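Local coordinates for protein ribulose bisphosphate carboxylase (Hyperthermus butylicus DSM 5456, PDB 6HUN) that probably catalyses the addition of CO2 and water to ribulose 1,5-bisphosphate, giving two molecules of 3-phosphoglycerate, as part of an archaeal AMP degradation pathway, at residues A[63-68]-A[123-128]; A[113-118]-A[273-278]; A[268-271]-A[277-280]; A[311-316]-A[363-368]; A[318-323]-A[371-376]. One frame throughout, in Å; residues are numbered along the deposited sequence.

Interaction 1 (A[63-68]-A[123-128])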
# COMPACT_ATOMS: atom_id res chain seq x y z
N ALA A 63 -17.75 2.81 -12.61
CA ALA A 63 -17.97 1.45 -13.11
C ALA A 63 -17.10 1.15 -14.33
O ALA A 63 -16.55 0.05 -14.44
CB ALA A 63 -19.47 1.23 -13.43
N ALA A 64 -16.99 2.10 -15.26
CA ALA A 64 -16.17 1.89 -16.46
C ALA A 64 -14.70 1.81 -16.12
O ALA A 64 -13.98 0.92 -16.60
CB ALA A 64 -16.41 3.03 -17.46
N GLU A 65 -14.22 2.74 -15.31
CA GLU A 65 -12.79 2.77 -15.02
C GLU A 65 -12.35 1.54 -14.23
O GLU A 65 -11.22 1.07 -14.40
CB GLU A 65 -12.44 4.06 -14.28
CG GLU A 65 -10.97 4.15 -13.74
CD GLU A 65 -9.91 4.21 -14.82
OE1 GLU A 65 -8.81 3.66 -14.62
OE2 GLU A 65 -10.17 4.80 -15.89
N SER A 66 -13.21 1.00 -13.35
CA SER A 66 -12.83 -0.16 -12.57
C SER A 66 -13.15 -1.47 -13.28
O SER A 66 -13.01 -2.53 -12.67
CB SER A 66 -13.49 -0.11 -11.17
OG SER A 66 -14.91 -0.04 -11.30
N SER A 67 -13.53 -1.42 -14.56
CA SER A 67 -13.76 -2.67 -15.29
C SER A 67 -13.11 -2.60 -16.68
O SER A 67 -11.89 -2.68 -16.77
CB SER A 67 -15.26 -3.03 -15.34
OG SER A 67 -16.09 -2.17 -16.09
N VAL A 68 -13.90 -2.39 -17.73
CA VAL A 68 -13.42 -2.57 -19.11
C VAL A 68 -13.12 -1.25 -19.80
O VAL A 68 -12.86 -1.25 -21.01
CB VAL A 68 -14.43 -3.36 -19.96
CG1 VAL A 68 -14.58 -4.73 -19.39
CG2 VAL A 68 -15.73 -2.65 -19.99
N LEU A 123 -9.64 -0.86 -6.11
CA LEU A 123 -8.89 0.13 -5.32
C LEU A 123 -7.88 0.88 -6.16
O LEU A 123 -6.85 1.32 -5.64
CB LEU A 123 -8.13 -0.52 -4.12
CG LEU A 123 -9.05 -1.42 -3.28
CD1 LEU A 123 -8.20 -2.03 -2.12
CD2 LEU A 123 -10.24 -0.62 -2.74
N GLY A 124 -8.16 1.09 -7.45
CA GLY A 124 -7.05 1.56 -8.28
C GLY A 124 -7.22 3.00 -8.75
O GLY A 124 -7.29 3.93 -7.94
N ASN A 125 -7.30 3.20 -10.07
CA ASN A 125 -7.29 4.57 -10.60
C ASN A 125 -8.54 5.36 -10.23
O ASN A 125 -8.55 6.60 -10.43
CB ASN A 125 -7.24 4.52 -12.14
CG ASN A 125 -5.86 4.20 -12.67
OD1 ASN A 125 -4.87 4.28 -11.95
ND2 ASN A 125 -5.79 3.85 -13.97
N ILE A 126 -9.62 4.67 -9.88
CA ILE A 126 -10.87 5.40 -9.60
C ILE A 126 -10.68 6.47 -8.53
O ILE A 126 -11.37 7.49 -8.54
CB ILE A 126 -12.00 4.43 -9.22
CG1 ILE A 126 -11.61 3.49 -8.06
CG2 ILE A 126 -12.54 3.70 -10.53
CD1 ILE A 126 -12.89 2.57 -7.75
N PHE A 127 -9.68 6.32 -7.65
CA PHE A 127 -9.53 7.30 -6.58
C PHE A 127 -9.05 8.64 -7.09
O PHE A 127 -9.21 9.65 -6.40
CB PHE A 127 -8.49 6.85 -5.57
CG PHE A 127 -8.94 5.77 -4.62
CD1 PHE A 127 -9.97 6.02 -3.67
CD2 PHE A 127 -8.35 4.51 -4.70
CE1 PHE A 127 -10.37 5.03 -2.78
CE2 PHE A 127 -8.75 3.48 -3.83
CZ PHE A 127 -9.77 3.78 -2.83
N GLY A 128 -8.33 8.65 -8.23
CA GLY A 128 -7.80 9.92 -8.72
C GLY A 128 -8.56 10.54 -9.88
O GLY A 128 -8.06 11.48 -10.50

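Interaction 2 (A[113-118]-A[273-278])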
# COMPACT_ATOMS: atom_id res chain seq x y z
N GLY A 113 -7.39 -15.81 -6.93
CA GLY A 113 -6.45 -15.78 -5.82
C GLY A 113 -5.50 -14.60 -5.76
O GLY A 113 -4.47 -14.69 -5.08
N SER A 114 -5.76 -13.49 -6.48
CA SER A 114 -4.77 -12.39 -6.54
C SER A 114 -5.32 -11.14 -5.85
O SER A 114 -6.09 -10.40 -6.47
CB SER A 114 -4.42 -12.06 -7.99
OG SER A 114 -3.55 -10.90 -8.04
N ILE A 115 -4.85 -10.79 -4.64
CA ILE A 115 -5.26 -9.51 -4.05
C ILE A 115 -4.73 -8.34 -4.88
O ILE A 115 -5.45 -7.34 -5.04
CB ILE A 115 -4.83 -9.44 -2.58
CG1 ILE A 115 -5.45 -10.58 -1.77
CG2 ILE A 115 -5.21 -8.07 -2.00
CD1 ILE A 115 -6.94 -10.40 -1.51
N PRO A 116 -3.49 -8.37 -5.39
CA PRO A 116 -3.05 -7.25 -6.22
C PRO A 116 -3.96 -6.99 -7.40
O PRO A 116 -4.19 -5.81 -7.72
CB PRO A 116 -1.65 -7.69 -6.69
CG PRO A 116 -1.17 -8.52 -5.48
CD PRO A 116 -2.39 -9.33 -5.15
N ASN A 117 -4.44 -8.02 -8.07
CA ASN A 117 -5.26 -7.72 -9.25
C ASN A 117 -6.61 -7.15 -8.81
O ASN A 117 -7.15 -6.24 -9.44
CB ASN A 117 -5.48 -8.96 -10.09
CG ASN A 117 -6.35 -8.68 -11.31
OD1 ASN A 117 -7.42 -9.30 -11.48
ND2 ASN A 117 -5.88 -7.79 -12.20
N PHE A 118 -7.15 -7.66 -7.71
CA PHE A 118 -8.40 -7.11 -7.18
C PHE A 118 -8.24 -5.65 -6.86
O PHE A 118 -9.03 -4.80 -7.30
CB PHE A 118 -8.83 -7.88 -5.89
CG PHE A 118 -9.88 -7.14 -5.13
CD1 PHE A 118 -11.20 -7.27 -5.52
CD2 PHE A 118 -9.54 -6.28 -4.10
CE1 PHE A 118 -12.18 -6.55 -4.88
CE2 PHE A 118 -10.53 -5.54 -3.43
CZ PHE A 118 -11.85 -5.67 -3.86
N ALA A 273 4.97 -3.88 3.50
CA ALA A 273 5.58 -4.87 2.60
C ALA A 273 4.69 -5.08 1.37
O ALA A 273 5.18 -5.20 0.24
CB ALA A 273 5.83 -6.19 3.35
N GLY A 274 3.39 -5.09 1.55
CA GLY A 274 2.45 -5.13 0.46
C GLY A 274 1.67 -6.45 0.39
O GLY A 274 2.01 -7.45 1.03
N TRP A 275 0.55 -6.41 -0.32
CA TRP A 275 -0.34 -7.58 -0.40
C TRP A 275 0.36 -8.77 -1.01
O TRP A 275 0.14 -9.89 -0.57
CB TRP A 275 -1.57 -7.25 -1.24
CG TRP A 275 -2.46 -6.28 -0.50
CD1 TRP A 275 -2.71 -4.98 -0.85
CD2 TRP A 275 -3.25 -6.55 0.64
NE1 TRP A 275 -3.62 -4.41 0.06
CE2 TRP A 275 -3.95 -5.36 0.98
CE3 TRP A 275 -3.46 -7.70 1.42
CZ2 TRP A 275 -4.88 -5.29 2.07
CZ3 TRP A 275 -4.36 -7.61 2.55
CH2 TRP A 275 -5.03 -6.42 2.83
N ALA A 276 1.19 -8.57 -2.05
CA ALA A 276 1.83 -9.74 -2.62
C ALA A 276 2.77 -10.38 -1.60
O ALA A 276 2.88 -11.63 -1.52
CB ALA A 276 2.57 -9.36 -3.95
N ALA A 277 3.46 -9.57 -0.81
CA ALA A 277 4.33 -10.13 0.24
C ALA A 277 3.51 -10.93 1.24
O ALA A 277 3.96 -12.01 1.72
CB ALA A 277 5.05 -9.00 1.02
N LEU A 278 2.35 -10.42 1.62
CA LEU A 278 1.51 -11.16 2.58
C LEU A 278 1.08 -12.49 1.97
O LEU A 278 1.17 -13.54 2.63
CB LEU A 278 0.29 -10.32 2.97
CG LEU A 278 -0.78 -11.06 3.77
CD1 LEU A 278 -0.18 -11.69 5.12
CD2 LEU A 278 -1.99 -10.09 4.08

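Interaction 3 (A[268-271]-A[277-280])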
# COMPACT_ATOMS: atom_id res chain seq x y z
N ILE A 268 4.00 -9.79 9.88
CA ILE A 268 4.30 -9.05 8.64
C ILE A 268 3.46 -7.78 8.61
O ILE A 268 2.28 -7.76 9.00
CB ILE A 268 4.08 -9.89 7.40
CG1 ILE A 268 4.51 -9.06 6.17
CG2 ILE A 268 2.60 -10.30 7.22
CD1 ILE A 268 4.73 -9.92 4.99
N ASP A 269 4.13 -6.69 8.26
CA ASP A 269 3.45 -5.39 8.07
C ASP A 269 2.86 -5.48 6.69
O ASP A 269 3.53 -5.20 5.70
CB ASP A 269 4.43 -4.25 8.21
CG ASP A 269 5.15 -4.19 9.55
OD1 ASP A 269 4.91 -4.95 10.52
OD2 ASP A 269 6.01 -3.30 9.67
N PHE A 270 1.59 -5.90 6.57
CA PHE A 270 1.17 -6.29 5.23
C PHE A 270 0.87 -5.11 4.31
O PHE A 270 0.68 -5.32 3.11
CB PHE A 270 -0.04 -7.24 5.32
CG PHE A 270 -1.27 -6.64 6.01
CD1 PHE A 270 -2.27 -6.01 5.27
CD2 PHE A 270 -1.45 -6.78 7.39
CE1 PHE A 270 -3.40 -5.51 5.89
CE2 PHE A 270 -2.57 -6.25 8.07
CZ PHE A 270 -3.55 -5.66 7.32
N LEU A 271 0.72 -3.90 4.85
CA LEU A 271 0.51 -2.74 3.95
C LEU A 271 1.82 -2.10 3.56
O LEU A 271 1.91 -1.58 2.43
CB LEU A 271 -0.42 -1.69 4.62
CG LEU A 271 -1.82 -2.33 4.80
CD1 LEU A 271 -2.61 -1.31 5.67
CD2 LEU A 271 -2.51 -2.70 3.50
N ALA A 277 3.46 -9.57 -0.81
CA ALA A 277 4.33 -10.13 0.24
C ALA A 277 3.51 -10.93 1.24
O ALA A 277 3.96 -12.01 1.72
CB ALA A 277 5.05 -9.00 1.02
N LEU A 278 2.35 -10.42 1.62
CA LEU A 278 1.51 -11.16 2.58
C LEU A 278 1.08 -12.49 1.97
O LEU A 278 1.17 -13.54 2.63
CB LEU A 278 0.29 -10.32 2.97
CG LEU A 278 -0.78 -11.06 3.77
CD1 LEU A 278 -0.18 -11.69 5.12
CD2 LEU A 278 -1.99 -10.09 4.08
N GLN A 279 0.62 -12.47 0.69
CA GLN A 279 0.18 -13.75 0.11
C GLN A 279 1.34 -14.73 -0.02
O GLN A 279 1.14 -15.95 0.08
CB GLN A 279 -0.50 -13.55 -1.27
CG GLN A 279 -1.80 -12.69 -1.11
CD GLN A 279 -2.69 -12.81 -2.33
OE1 GLN A 279 -2.61 -11.99 -3.25
NE2 GLN A 279 -3.50 -13.89 -2.36
N HIS A 280 2.55 -14.22 -0.34
CA HIS A 280 3.73 -15.09 -0.37
C HIS A 280 4.06 -15.64 1.02
O HIS A 280 4.37 -16.84 1.17
CB HIS A 280 4.92 -14.30 -0.90
CG HIS A 280 6.12 -15.16 -1.25
ND1 HIS A 280 6.03 -16.26 -2.07
CD2 HIS A 280 7.42 -15.04 -0.91
CE1 HIS A 280 7.23 -16.81 -2.20
NE2 HIS A 280 8.09 -16.09 -1.49

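Interaction 4 (A[311-316]-A[363-368])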
# COMPACT_ATOMS: atom_id res chain seq x y z
N SER A 311 -12.38 1.68 3.81
CA SER A 311 -12.74 1.46 5.21
C SER A 311 -11.81 0.42 5.82
O SER A 311 -11.31 -0.50 5.15
CB SER A 311 -14.21 0.97 5.33
OG SER A 311 -14.23 -0.32 4.73
N MET A 312 -11.54 0.57 7.13
CA MET A 312 -10.73 -0.44 7.79
C MET A 312 -11.47 -1.79 7.75
O MET A 312 -10.84 -2.85 7.75
CB MET A 312 -10.46 -0.03 9.26
CG MET A 312 -9.65 -1.14 10.04
SD MET A 312 -7.92 -1.25 9.37
CE MET A 312 -7.68 -3.04 9.50
N PHE A 313 -12.80 -1.74 7.76
CA PHE A 313 -13.60 -2.96 7.61
C PHE A 313 -13.13 -3.77 6.40
O PHE A 313 -12.90 -4.97 6.49
CB PHE A 313 -15.07 -2.54 7.51
CG PHE A 313 -16.06 -3.72 7.44
CD1 PHE A 313 -16.32 -4.34 6.22
CD2 PHE A 313 -16.75 -4.16 8.60
CE1 PHE A 313 -17.30 -5.41 6.11
CE2 PHE A 313 -17.66 -5.20 8.50
CZ PHE A 313 -17.94 -5.83 7.29
N LEU A 314 -13.00 -3.12 5.25
CA LEU A 314 -12.63 -3.86 4.04
C LEU A 314 -11.16 -4.29 4.10
O LEU A 314 -10.79 -5.39 3.63
CB LEU A 314 -12.98 -3.00 2.82
CG LEU A 314 -12.56 -3.54 1.43
CD1 LEU A 314 -13.24 -4.88 1.19
CD2 LEU A 314 -12.86 -2.61 0.26
N VAL A 315 -10.30 -3.45 4.67
CA VAL A 315 -8.91 -3.88 4.80
C VAL A 315 -8.86 -5.17 5.64
O VAL A 315 -8.10 -6.09 5.34
CB VAL A 315 -8.10 -2.76 5.47
CG1 VAL A 315 -6.67 -3.27 5.87
CG2 VAL A 315 -8.05 -1.51 4.56
N ALA A 316 -9.64 -5.23 6.73
CA ALA A 316 -9.67 -6.43 7.56
C ALA A 316 -10.22 -7.64 6.81
O ALA A 316 -9.69 -8.76 6.91
CB ALA A 316 -10.52 -6.20 8.86
N LEU A 363 -26.43 0.31 5.58
CA LEU A 363 -26.14 0.24 4.16
C LEU A 363 -24.64 0.26 3.85
O LEU A 363 -24.26 0.05 2.70
CB LEU A 363 -26.85 1.38 3.42
CG LEU A 363 -28.38 1.38 3.54
CD1 LEU A 363 -28.90 2.67 2.97
CD2 LEU A 363 -28.95 0.19 2.77
N PHE A 364 -23.80 0.45 4.87
CA PHE A 364 -22.36 0.61 4.67
C PHE A 364 -21.61 -0.72 4.61
O PHE A 364 -20.40 -0.71 4.36
CB PHE A 364 -21.79 1.45 5.80
CG PHE A 364 -22.11 2.91 5.68
CD1 PHE A 364 -23.29 3.40 6.23
CD2 PHE A 364 -21.24 3.78 5.05
CE1 PHE A 364 -23.60 4.76 6.12
CE2 PHE A 364 -21.54 5.13 4.95
CZ PHE A 364 -22.70 5.63 5.44
N HIS A 365 -22.29 -1.84 4.85
CA HIS A 365 -21.66 -3.15 4.84
C HIS A 365 -22.60 -4.08 4.08
O HIS A 365 -23.80 -3.82 3.96
CB HIS A 365 -21.40 -3.72 6.26
CG HIS A 365 -20.65 -2.79 7.16
ND1 HIS A 365 -21.26 -2.09 8.18
CD2 HIS A 365 -19.34 -2.47 7.22
CE1 HIS A 365 -20.36 -1.33 8.79
NE2 HIS A 365 -19.19 -1.57 8.24
N LEU A 366 -22.04 -5.18 3.60
CA LEU A 366 -22.80 -6.15 2.80
C LEU A 366 -22.82 -7.49 3.51
O LEU A 366 -21.96 -7.79 4.32
CB LEU A 366 -22.16 -6.32 1.42
CG LEU A 366 -22.19 -5.06 0.54
CD1 LEU A 366 -21.05 -5.04 -0.49
CD2 LEU A 366 -23.51 -4.99 -0.15
N GLU A 367 -23.80 -8.31 3.19
CA GLU A 367 -23.81 -9.66 3.76
C GLU A 367 -22.64 -10.43 3.15
O GLU A 367 -22.30 -10.22 1.99
CB GLU A 367 -25.18 -10.28 3.46
CG GLU A 367 -25.21 -11.74 3.29
CD GLU A 367 -26.61 -12.22 2.96
OE1 GLU A 367 -27.59 -11.73 3.58
OE2 GLU A 367 -26.72 -13.05 2.04
N GLN A 368 -21.97 -11.32 3.95
CA GLN A 368 -20.78 -12.04 3.50
C GLN A 368 -20.68 -13.42 4.17
O GLN A 368 -20.26 -13.52 5.33
CB GLN A 368 -19.49 -11.24 3.74
CG GLN A 368 -18.25 -12.03 3.30
CD GLN A 368 -18.15 -12.11 1.78
OE1 GLN A 368 -17.88 -11.09 1.12
NE2 GLN A 368 -18.36 -13.28 1.23

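Interaction 5 (A[318-323]-A[371-376])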
# COMPACT_ATOMS: atom_id res chain seq x y z
N LEU A 318 -10.00 -8.15 3.55
CA LEU A 318 -8.98 -8.60 2.60
C LEU A 318 -7.84 -9.31 3.33
O LEU A 318 -7.26 -10.25 2.82
CB LEU A 318 -8.43 -7.41 1.80
CG LEU A 318 -9.46 -6.70 0.87
CD1 LEU A 318 -8.84 -5.37 0.35
CD2 LEU A 318 -9.75 -7.55 -0.29
N ALA A 319 -7.47 -8.82 4.52
CA ALA A 319 -6.44 -9.49 5.32
C ALA A 319 -6.84 -10.93 5.69
O ALA A 319 -6.02 -11.86 5.63
CB ALA A 319 -6.18 -8.67 6.58
N ARG A 320 -8.12 -11.14 6.00
CA ARG A 320 -8.59 -12.47 6.32
C ARG A 320 -8.56 -13.37 5.08
O ARG A 320 -8.14 -14.53 5.14
CB ARG A 320 -10.00 -12.37 6.88
CG ARG A 320 -10.60 -13.77 7.12
CD ARG A 320 -11.96 -13.61 7.92
NE ARG A 320 -12.58 -14.94 8.16
CZ ARG A 320 -13.80 -15.14 8.67
NH1 ARG A 320 -14.55 -14.10 8.98
NH2 ARG A 320 -14.27 -16.39 8.83
N MET A 321 -8.99 -12.83 3.94
CA MET A 321 -8.89 -13.61 2.68
C MET A 321 -7.44 -13.99 2.37
O MET A 321 -7.15 -15.15 2.01
CB MET A 321 -9.46 -12.76 1.55
CG MET A 321 -10.94 -12.56 1.69
SD MET A 321 -11.54 -11.25 0.58
CE MET A 321 -10.92 -12.08 -0.87
N ALA A 322 -6.53 -13.02 2.51
CA ALA A 322 -5.14 -13.24 2.11
C ALA A 322 -4.46 -14.20 3.05
O ALA A 322 -3.55 -14.94 2.63
CB ALA A 322 -4.36 -11.92 2.06
N GLY A 323 -4.88 -14.20 4.32
CA GLY A 323 -4.47 -15.27 5.20
C GLY A 323 -3.76 -14.88 6.47
O GLY A 323 -3.06 -15.73 7.02
N SER A 371 -17.63 -19.26 3.71
CA SER A 371 -17.42 -20.69 3.51
C SER A 371 -15.95 -20.98 3.17
O SER A 371 -15.37 -20.30 2.31
CB SER A 371 -18.34 -21.15 2.39
OG SER A 371 -18.73 -22.47 2.60
N ASN A 372 -15.33 -21.91 3.91
CA ASN A 372 -13.94 -22.33 3.70
C ASN A 372 -12.88 -21.26 4.05
O ASN A 372 -11.78 -21.27 3.50
CB ASN A 372 -13.71 -22.76 2.25
CG ASN A 372 -14.68 -23.84 1.84
OD1 ASN A 372 -15.31 -23.76 0.79
ND2 ASN A 372 -14.86 -24.82 2.72
N ILE A 373 -13.17 -20.28 4.88
CA ILE A 373 -12.17 -19.28 5.28
C ILE A 373 -12.21 -19.23 6.82
O ILE A 373 -13.23 -18.87 7.37
CB ILE A 373 -12.46 -17.88 4.69
CG1 ILE A 373 -12.60 -17.87 3.14
CG2 ILE A 373 -11.39 -16.88 5.18
CD1 ILE A 373 -11.35 -18.02 2.39
N LYS A 374 -11.11 -19.63 7.49
CA LYS A 374 -11.13 -19.75 8.95
C LYS A 374 -11.28 -18.37 9.57
O LYS A 374 -10.95 -17.38 8.92
CB LYS A 374 -9.82 -20.34 9.43
CG LYS A 374 -9.73 -21.93 9.13
CD LYS A 374 -8.36 -22.43 9.32
CE LYS A 374 -8.40 -24.03 9.18
NZ LYS A 374 -7.04 -24.55 9.17
N PRO A 375 -11.83 -18.29 10.77
CA PRO A 375 -11.89 -17.00 11.48
C PRO A 375 -10.52 -16.51 11.94
O PRO A 375 -9.58 -17.28 12.17
CB PRO A 375 -12.79 -17.29 12.68
CG PRO A 375 -12.64 -18.75 12.91
CD PRO A 375 -12.39 -19.41 11.56
N VAL A 376 -10.43 -15.21 12.13
CA VAL A 376 -9.21 -14.49 12.48
C VAL A 376 -9.32 -14.04 13.94
O VAL A 376 -10.39 -13.60 14.34
CB VAL A 376 -9.07 -13.26 11.54
CG1 VAL A 376 -7.97 -12.37 12.05
CG2 VAL A 376 -8.75 -13.82 10.10

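Interaction 1 (A[63-68]-A[123-128])
E65 swings CG away from its backbone nitrogen (chi1 172°) and then bends at the next bond (chi2 66°), which brings its carboxylate round to N125. N125 in turn holds its amide carbon beside its own N, opposite the carbonyl carbon. The carboxylate and amide are clearly twisted against each other, yet N125 ND2 donates to E65 OE1 at 3.1 Å, keeping the acceptor close to the amide plane and meeting it nearly along the C-O axis, with an N-H...O angle of 149°. Below this polar end, I126 CG2 fits under the bend of the glutamate, 3.6 Å from E65 CG, and reaches S66 CB at 4.0 Å. The aliphatic stem of E65 is thus packed while its tip is gripped by more than one partner: OE1 also forms a salt bridge with K179 of the second subunit, a predicted substrate-binding residue, and E206 of that subunit packs against both E65 and N125. This fits the Rubisco dimer, in which the N-terminal domain of one subunit completes the active site of the other. E65 ends helix 55-65, and I126 lies in the turn after helix 115-122 with its side chain against L135 of strand 132-141.

Interaction 2 (A[113-118]-A[273-278])
I115 and W275, each at the first turn of its helix, meet by a methyl group laid on an indole. I115 CG2 is the bump: it sits about 3.5 Å above the plane of the indole, offset toward the rim, and is 3.6 Å from both W275 CG and W275 CD2. Measured to the centre of the five-membered ring it is a CH-pi contact of 3.9 Å, 26° off the ring normal. The branch reaches over the ring because it stands opposite I115's backbone N, while CG1 lies beside that N. Next to it, the ring of P116 rests more loosely against the start of helix 275-288, where P116 CG approaches A276 CB at 4.1 Å and W275 CB at 4.4 Å. No hydrogen bond crosses between the segments; the polar link comes one residue further on, where Q279 OE1 accepts from I115 N and Q279 NE2 donates to G113 O. Replacing W275 with an alanine would probably leave the I115 methyl without its aromatic floor and open a gap toward L318 and F270, which also pack on the indole. S114 caps its helix, its OG accepting from N117 N at 3.0 Å, while G274, with positive phi, holds the N-cap position of the other. Helix 115-122 of the N-terminal domain is thereby seated on helix 275-288 of the alpha/beta barrel, a junction between the two domains of a Rubisco large chain.

Interaction 3 (A[268-271]-A[277-280])
L278 carries the largest share of this contact, parting its two methyls between I268 and F270. L278 CD1 touches I268 CG2 at 3.8 Å, and L278 CD2 rests 3.7 Å from F270 CB and 4.0 Å from F270 CG, meeting the root of the phenylalanine and approaching its ring obliquely. With chi1 of 170°, the leucine runs alongside F270, the two side chains pointing the same way. I268, second in buried surface, works with two separate branches: CG2 goes to the leucine, while the long arm, fully extended, carries CD1 to A277 CB at 4.1 Å and close to the A277 carbonyl. F270 begins by facing the helix, but its CG is placed between its own N and carbonyl carbon (chi1 59°), so the ring turns off toward V315 and A319 of helix 312-322. There it also meets W275, and its side chain comes within about 4 Å of that of R296, a predicted substrate-binding residue. Strand 265-269 and helix 275-288 are successive parts of a beta-alpha-beta unit of the closed eight-stranded barrel, and this contact packs the helix on the strand that precedes it. The side-chain contacts are all carbon on carbon, and no hydrogen bond crosses between the segments, so at this point shape and the exclusion of water, more than directional bonds, probably hold the helix on its strand.

Interaction 4 (A[311-316]-A[363-368])
F313 lies in the first turn of helix 312-322 and H365 in an extended part of the loop before strand 368-369, their CA atoms 8.5 Å apart. The helix belongs to the outer layer of the alpha/beta barrel, packed against helix 339-352, and the loop connects strand 355-356 to strand 368-369. The two rings alone bridge the segments. H365 CD2 stands 3.3 Å above the plane of the F313 ring and over its centre, with F313 CD2 its nearest atom at 3.4 Å. The planes are inclined at 43° and the centroids lie 4.2 Å apart, an oblique aromatic pair. F313 reaches it by pointing CG away from its backbone N (chi1 -176°); its ring also meets that of Y356 edge-to-face. Both imidazole nitrogens of H365 have carboxylate partners, D362 at ND1 and E343 at NE2, which fix the rotation of the ring and would be expected to favour its doubly protonated form. At the helix start, two residues before F313, S311 serves as the N-cap, its OG accepting from L314 N at 3.1 Å with an N-H...O angle of 156°.

Interaction 5 (A[318-323]-A[371-376])
R320 and V376 run antiparallel alongside each other, with V376 CG2 against the stem of the arginine, 3.5 Å from R320 CG. I373 lies slantwise over the same stem, its CG2 at 3.7 Å from R320 CG. The arginine is stretched out through every torsion from chi1 (175°) onward, which carries its guanidinium as far as the backbone of 373-375. There R320 NE donates to K374 O at 3.0 Å and R320 NH2 to I373 O at 3.1 Å; each donor sits well above the plane of the carbonyl it meets, while both oxygens lie at the edge of the guanidinium, somewhat tilted from its plane. P375 CA covers one face of that group, 3.6 Å from R320 NH2. Helix 312-322 is an outer helix of the eight-stranded alpha/beta barrel, and 371-376 is the approach to barrel strand 377-380, so the arginine ties this connection to the helix. Its remaining amino group, NH1, bonds to I350 O, in the last turn of helix 339-352, and to E353 O just after it, and the guanidinium makes a cation-pi contact with W370. A leucine in place of R320 would probably leave the carbonyls of I373 and K374 without these donors and the 371-376 segment freer to shift. Nearly a turn further along, G323, with positive phi, is the C' residue of a Schellman motif that closes the helix.

Interaction 1 lies within the N-terminal domain, interaction 2 joins that domain to the alpha/beta barrel, and interactions 3, 4 and 5 belong to the barrel domain. Interactions 2 and 3 share helix 275-288, with centres 8 Å apart; interactions 4 and 5 share helix 312-322, with centres 14 Å apart. Along the chain, interactions 1 and 2 cross, as do 4 and 5, whereas 3 closes before 4 opens. Packing of L278 on A322 and of W275 on L318 connects the two helices. Interactions 1, 2 and 3 also touch the second subunit, unlike 4 and 5, so the dimer interface draws on both domains, while interactions 4 and 5 lie apart from it.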